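Local coordinates for PrgZ (Enterococcus faecalis, PDB 4FAJ), which binds pheromone peptides at the outer surface of the cell as a membrane-anchored substrate-binding protein, and probably hands them on to a peptide transporter, at residues Val366-Lys369 and Glu370-Phe373; Glu349-Val352 and Lys353-Asp357. All coordinates share one frame; numbering follows the deposited sequence. Where two conformers were deposited one is given.

Overall arrangement
Both contacts are local, between residues a few positions apart in the chain, contact 2 preceding contact 1, with centres about 20 Å apart and nearest atoms about 8 Å apart. They border the same strand, 528-539 of the mixed sheet: L351, V352 and L356 of contact 2 pack on F531, and K369 of contact 1 bonds to the adjoining Q532. Contact 1 is an irregular loop, largely buried and held by apolar packing and a water bridge, with E370 reaching the surface. Contact 2 is the last part of helix 348-356, with leucines and a valine inward, lysines outward and helical backbone bonds that widen into a pi-type turn at the end. Each presents one carboxylate to a zinc ion.

Contact 1. Residues Val366-Lys369 and Glu370-Phe373; sequences VVPK and EMAF. With ZN (zinc ion), chain H.
In the irregular loop between strand 361-362 and helix 391-402, V367 and P368 pack against M371 across the zinc-binding E370. The thioether chain of M371 runs extended from the backbone and then bends at its last torsion (chi3 84°), bringing the methyl CE to 3.6 Å from CG1 of V367, the two side chains crossing at about a right angle. The sulfur SD lies 4.0 Å from CG of P368, at an oblique approach to the proline ring. F479 of helix 477-480 also packs on both P368 and M371, adding an aromatic wall to this apolar patch.

Polar backbone atoms are joined by a water, which probably donates to O of P368 at 2.7 Å and takes the N-H of A372 at 2.9 Å; the water links P368 to A372 where the two residues share no direct hydrogen bond. E370 has a positive phi (66°), and its N is bonded to D380. OE2 of E370 binds the zinc ion at 2.2 Å, with OE1 a longer, weaker ligand at 2.7 Å. OE1 also sits in the plane of the F373 ring, at its edge, 3.8 Å from CZ of F373. The amine NZ of K369 stays 5.9 Å from OE2 of E370. The chemistry therefore divides the turn: V367, P368 and M371 are buried, while the carboxylate is turned to the metal.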
ATOM      1  N   VAL A 366       6.764  -9.053 -10.854  1.00 12.99           N
ATOM      2  CA  VAL A 366       6.521  -7.895  -9.987  1.00 13.32           C
ATOM      3  C   VAL A 366       5.028  -7.816  -9.633  1.00 13.41           C
ATOM      4  O   VAL A 366       4.670  -7.573  -8.477  1.00 13.96           O
ATOM      5  CB  VAL A 366       6.990  -6.597 -10.679  1.00 13.46           C
ATOM      6  CG1 VAL A 366       6.526  -5.357  -9.957  1.00 13.39           C
ATOM      7  CG2 VAL A 366       8.536  -6.606 -10.845  1.00 13.36           C
ATOM      8  N   VAL A 367       4.177  -8.019 -10.635  1.00 12.91           N
ATOM      9  CA  VAL A 367       2.731  -7.872 -10.478  1.00 12.89           C
ATOM     10  C   VAL A 367       2.165  -9.173  -9.927  1.00 13.13           C
ATOM     11  O   VAL A 367       2.540 -10.248 -10.401  1.00 12.97           O
ATOM     12  CB  VAL A 367       2.034  -7.533 -11.817  1.00 13.11           C
ATOM     13  CG1 VAL A 367       0.527  -7.465 -11.638  1.00 11.45           C
ATOM     14  CG2 VAL A 367       2.554  -6.212 -12.367  1.00 13.27           C
ATOM     15  N   PRO A 368       1.303  -9.083  -8.894  1.00 13.57           N
ATOM     16  CA  PRO A 368       0.693 -10.282  -8.322  1.00 13.87           C
ATOM     17  C   PRO A 368      -0.432 -10.895  -9.161  1.00 14.13           C
ATOM     18  O   PRO A 368      -0.996 -10.237 -10.015  1.00 13.05           O
ATOM     19  CB  PRO A 368       0.136  -9.791  -6.991  1.00 13.88           C
ATOM     20  CG  PRO A 368      -0.117  -8.327  -7.181  1.00 13.96           C
ATOM     21  CD  PRO A 368       0.918  -7.857  -8.155  1.00 13.62           C
ATOM     22  N   LYS A 369      -0.742 -12.163  -8.886  1.00 15.40           N
ATOM     23  CA  LYS A 369      -1.828 -12.872  -9.568  1.00 16.51           C
ATOM     24  C   LYS A 369      -3.188 -12.475  -9.002  1.00 17.23           C
ATOM     25  O   LYS A 369      -3.284 -11.978  -7.866  1.00 16.05           O
ATOM     26  CB  LYS A 369      -1.641 -14.389  -9.429  1.00 17.81           C
ATOM     27  CG  LYS A 369      -0.434 -14.916 -10.157  1.00 19.87           C
ATOM     28  CD  LYS A 369       0.039 -16.279  -9.636  1.00 25.30           C
ATOM     29  CE  LYS A 369      -0.382 -17.429 -10.494  1.00 29.65           C
ATOM     30  NZ  LYS A 369       0.426 -18.652 -10.117  1.00 33.12           N
ATOM     31  N   GLU A 370      -4.222 -12.710  -9.810  1.00 18.29           N
ATOM     32  CA  GLU A 370      -5.635 -12.524  -9.438  1.00 19.49           C
ATOM     33  C   GLU A 370      -6.017 -11.069  -9.184  1.00 19.43           C
ATOM     34  O   GLU A 370      -7.003 -10.804  -8.513  1.00 19.77           O
ATOM     35  CB  GLU A 370      -6.034 -13.352  -8.196  1.00 20.22           C
ATOM     36  CG  GLU A 370      -5.474 -14.751  -8.115  1.00 23.69           C
ATOM     37  CD  GLU A 370      -5.807 -15.597  -9.307  1.00 28.40           C
ATOM     38  OE1 GLU A 370      -6.870 -15.371  -9.945  1.00 33.06           O
ATOM     39  OE2 GLU A 370      -5.004 -16.514  -9.600  1.00 33.52           O
ATOM     40  N   MET A 371      -5.239 -10.131  -9.705  1.00 19.19           N
ATOM     41  CA  MET A 371      -5.483  -8.718  -9.477  1.00 19.34           C
ATOM     42  C   MET A 371      -6.110  -8.099 -10.714  1.00 19.02           C
ATOM     43  O   MET A 371      -7.186  -7.505 -10.639  1.00 19.42           O
ATOM     44  CB  MET A 371      -4.166  -8.004  -9.145  1.00 19.51           C
ATOM     45  CG  MET A 371      -4.255  -6.502  -8.924  1.00 20.99           C
ATOM     46  SD  MET A 371      -2.617  -5.731  -9.012  1.00 20.82           S
ATOM     47  CE  MET A 371      -2.416  -5.496 -10.781  1.00 26.09           C
ATOM     48  N   ALA A 372      -5.420  -8.221 -11.841  1.00 18.62           N
ATOM     49  CA  ALA A 372      -5.801  -7.522 -13.067  1.00 18.90           C
ATOM     50  C   ALA A 372      -5.980  -8.506 -14.212  1.00 19.00           C
ATOM     51  O   ALA A 372      -5.102  -9.331 -14.470  1.00 18.74           O
ATOM     52  CB  ALA A 372      -4.753  -6.509 -13.423  1.00 18.59           C
ATOM     53  N   PHE A 373      -7.111  -8.400 -14.901  1.00 20.19           N
ATOM     54  CA  PHE A 373      -7.440  -9.280 -16.023  1.00 21.42           C
ATOM     55  C   PHE A 373      -7.692  -8.465 -17.297  1.00 22.66           C
ATOM     56  O   PHE A 373      -8.270  -7.375 -17.255  1.00 22.11           O
ATOM     57  CB  PHE A 373      -8.667 -10.134 -15.698  1.00 21.66           C
ATOM     58  CG  PHE A 373      -8.489 -11.012 -14.494  1.00 21.70           C
ATOM     59  CD1 PHE A 373      -7.983 -12.296 -14.624  1.00 21.85           C
ATOM     60  CD2 PHE A 373      -8.828 -10.552 -13.224  1.00 22.07           C
ATOM     61  CE1 PHE A 373      -7.804 -13.113 -13.509  1.00 23.04           C
ATOM     62  CE2 PHE A 373      -8.654 -11.361 -12.105  1.00 22.36           C
ATOM     63  CZ  PHE A 373      -8.143 -12.649 -12.254  1.00 21.95           C
TER
HETATM   64 ZN    ZN H 606      -5.797 -17.344 -11.428  1.00 72.13          ZN
HETATM   65  O   HOH W   1      -3.147  -9.965 -11.697  1.00 14.09           O

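Contact 2. Residues Glu349-Val352 and Lys353-Asp357; sequences ESLV and KKLLD. With ZN (zinc ion), chain G.
L351 and L355 lie side by side and point the same way on the buried flank of helix 348-356, one turn apart, close to where the helix ends in a wider pi-type turn. Both carry CG anti to the backbone N (chi1 173° in L351), and their CD1 methyls meet at 3.4 Å, a close approach for two methyl groups. F429 of helix 421-437 packs on both leucines. V352 and L356 approach each other more loosely and at a slant, CG1 of V352 standing 4.2 Å from CD1 of L356. F531 of strand 528-539 covers this pair, and L356 additionally packs on an aromatic side chain of the bound peptide, which puts this end of the helix beside the ligand.

The exposed side carries E349 as well as K353 and K354. K353 lays its aliphatic carbons along O of E349, while K354 stretches back over S350, its NZ 3.0 Å from OG of S350. S350 was modelled in two conformers, so this bond, like the one between its hydroxyl and D347, is doubtful. Along the backbone, ordinary i to i+4 bonds from K353 and K354 give way to i to i+5 bonds. O of L351 receives N of L356 at 3.1 Å, along with a weak bond from N of L355, and N of D357 reaches O of V352 at 2.7 Å. D357 then leaves the helix with positive phi. Its OD1 binds the zinc ion at 2.2 Å and also accepts a hydrogen bond from NZ of K306, whereas OD2 of D357 stays 3.2 Å from the metal.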
ATOM      1  N   GLU A 349       9.496 -21.100  -3.139  1.00 20.59           N
ATOM      2  CA  GLU A 349       8.565 -22.158  -2.749  1.00 21.72           C
ATOM      3  C   GLU A 349       8.818 -22.635  -1.326  1.00 21.97           C
ATOM      4  O   GLU A 349       7.872 -22.858  -0.575  1.00 21.89           O
ATOM      5  CB  GLU A 349       8.587 -23.347  -3.728  1.00 22.95           C
ATOM      6  CG  GLU A 349       8.145 -23.002  -5.161  1.00 24.36           C
ATOM      7  CD  GLU A 349       6.712 -22.465  -5.273  1.00 26.40           C
ATOM      8  OE1 GLU A 349       5.928 -22.552  -4.301  1.00 28.05           O
ATOM      9  OE2 GLU A 349       6.367 -21.953  -6.358  1.00 27.55           O
ATOM     10  N   SER A 350      10.084 -22.788  -0.945  0.50 22.13           N
ATOM     11  CA  SER A 350      10.419 -23.161   0.432  0.50 22.36           C
ATOM     12  C   SER A 350       9.972 -22.104   1.438  0.50 21.85           C
ATOM     13  O   SER A 350       9.437 -22.438   2.497  0.50 22.04           O
ATOM     14  CB  SER A 350      11.916 -23.422   0.582  0.50 22.56           C
ATOM     15  OG  SER A 350      12.273 -24.610  -0.093  0.50 23.20           O
ATOM     16  N   LEU A 351      10.162 -20.832   1.100  1.00 21.32           N
ATOM     17  CA  LEU A 351       9.714 -19.741   1.973  1.00 20.94           C
ATOM     18  C   LEU A 351       8.213 -19.800   2.239  1.00 20.60           C
ATOM     19  O   LEU A 351       7.788 -19.777   3.386  1.00 19.61           O
ATOM     20  CB  LEU A 351      10.060 -18.379   1.355  1.00 21.00           C
ATOM     21  CG  LEU A 351       9.540 -17.108   2.028  1.00 21.30           C
ATOM     22  CD1 LEU A 351      10.182 -16.923   3.379  1.00 23.84           C
ATOM     23  CD2 LEU A 351       9.833 -15.907   1.134  1.00 23.09           C
ATOM     24  N   VAL A 352       7.417 -19.892   1.180  1.00 20.74           N
ATOM     25  CA  VAL A 352       5.960 -19.838   1.332  1.00 21.55           C
ATOM     26  C   VAL A 352       5.387 -21.125   1.944  1.00 22.97           C
ATOM     27  O   VAL A 352       4.417 -21.066   2.709  1.00 23.02           O
ATOM     28  CB  VAL A 352       5.240 -19.490   0.002  1.00 21.21           C
ATOM     29  CG1 VAL A 352       5.772 -18.143  -0.583  1.00 19.65           C
ATOM     30  CG2 VAL A 352       5.376 -20.611  -0.995  1.00 21.86           C
ATOM     31  N   LYS A 353       5.987 -22.271   1.624  1.00 24.31           N
ATOM     32  CA  LYS A 353       5.515 -23.564   2.153  1.00 26.12           C
ATOM     33  C   LYS A 353       5.836 -23.754   3.640  1.00 26.58           C
ATOM     34  O   LYS A 353       4.998 -24.238   4.412  1.00 27.40           O
ATOM     35  CB  LYS A 353       6.127 -24.727   1.367  1.00 27.11           C
ATOM     36  CG  LYS A 353       5.552 -24.913  -0.039  1.00 29.96           C
ATOM     37  CD  LYS A 353       6.342 -25.942  -0.872  1.00 33.48           C
ATOM     38  CE  LYS A 353       6.444 -27.295  -0.179  1.00 36.61           C
ATOM     39  NZ  LYS A 353       5.131 -27.753   0.374  1.00 39.07           N
ATOM     40  N   LYS A 354       7.043 -23.376   4.036  1.00 26.93           N
ATOM     41  CA  LYS A 354       7.564 -23.704   5.360  1.00 28.10           C
ATOM     42  C   LYS A 354       7.451 -22.524   6.299  1.00 27.62           C
ATOM     43  O   LYS A 354       6.874 -22.642   7.372  1.00 28.67           O
ATOM     44  CB  LYS A 354       9.024 -24.155   5.254  1.00 28.86           C
ATOM     45  CG  LYS A 354       9.255 -25.228   4.211  1.00 31.10           C
ATOM     46  CD  LYS A 354      10.739 -25.486   3.968  1.00 34.60           C
ATOM     47  CE  LYS A 354      10.948 -26.457   2.796  1.00 36.72           C
ATOM     48  NZ  LYS A 354      12.364 -26.491   2.301  1.00 37.91           N
ATOM     49  N   LEU A 355       7.966 -21.378   5.878  1.00 26.79           N
ATOM     50  CA  LEU A 355       7.990 -20.197   6.730  1.00 26.74           C
ATOM     51  C   LEU A 355       6.617 -19.544   6.889  1.00 25.91           C
ATOM     52  O   LEU A 355       6.189 -19.285   8.005  1.00 26.36           O
ATOM     53  CB  LEU A 355       9.014 -19.188   6.207  1.00 26.94           C
ATOM     54  CG  LEU A 355       9.349 -18.009   7.118  1.00 27.44           C
ATOM     55  CD1 LEU A 355      10.691 -17.421   6.726  1.00 29.42           C
ATOM     56  CD2 LEU A 355       8.270 -16.952   7.074  1.00 27.30           C
ATOM     57  N   LEU A 356       5.923 -19.290   5.781  1.00 24.78           N
ATOM     58  CA  LEU A 356       4.632 -18.614   5.841  1.00 23.98           C
ATOM     59  C   LEU A 356       3.482 -19.580   6.064  1.00 23.52           C
ATOM     60  O   LEU A 356       2.714 -19.409   7.004  1.00 22.88           O
ATOM     61  CB  LEU A 356       4.389 -17.807   4.575  1.00 23.77           C
ATOM     62  CG  LEU A 356       5.438 -16.727   4.346  1.00 24.22           C
ATOM     63  CD1 LEU A 356       5.180 -16.069   3.012  1.00 23.08           C
ATOM     64  CD2 LEU A 356       5.443 -15.721   5.479  1.00 24.69           C
ATOM     65  N   ASP A 357       3.348 -20.556   5.167  1.00 23.57           N
ATOM     66  CA  ASP A 357       2.432 -21.685   5.329  1.00 24.11           C
ATOM     67  C   ASP A 357       0.987 -21.253   5.634  1.00 23.52           C
ATOM     68  O   ASP A 357       0.305 -21.853   6.466  1.00 23.83           O
ATOM     69  CB  ASP A 357       2.954 -22.607   6.439  1.00 25.13           C
ATOM     70  CG  ASP A 357       2.363 -23.995   6.378  1.00 27.78           C
ATOM     71  OD1 ASP A 357       1.655 -24.308   5.394  1.00 31.22           O
ATOM     72  OD2 ASP A 357       2.615 -24.778   7.320  1.00 31.91           O
TER
HETATM   73 ZN    ZN G 605       1.277 -26.417   4.944  1.00 93.30          ZN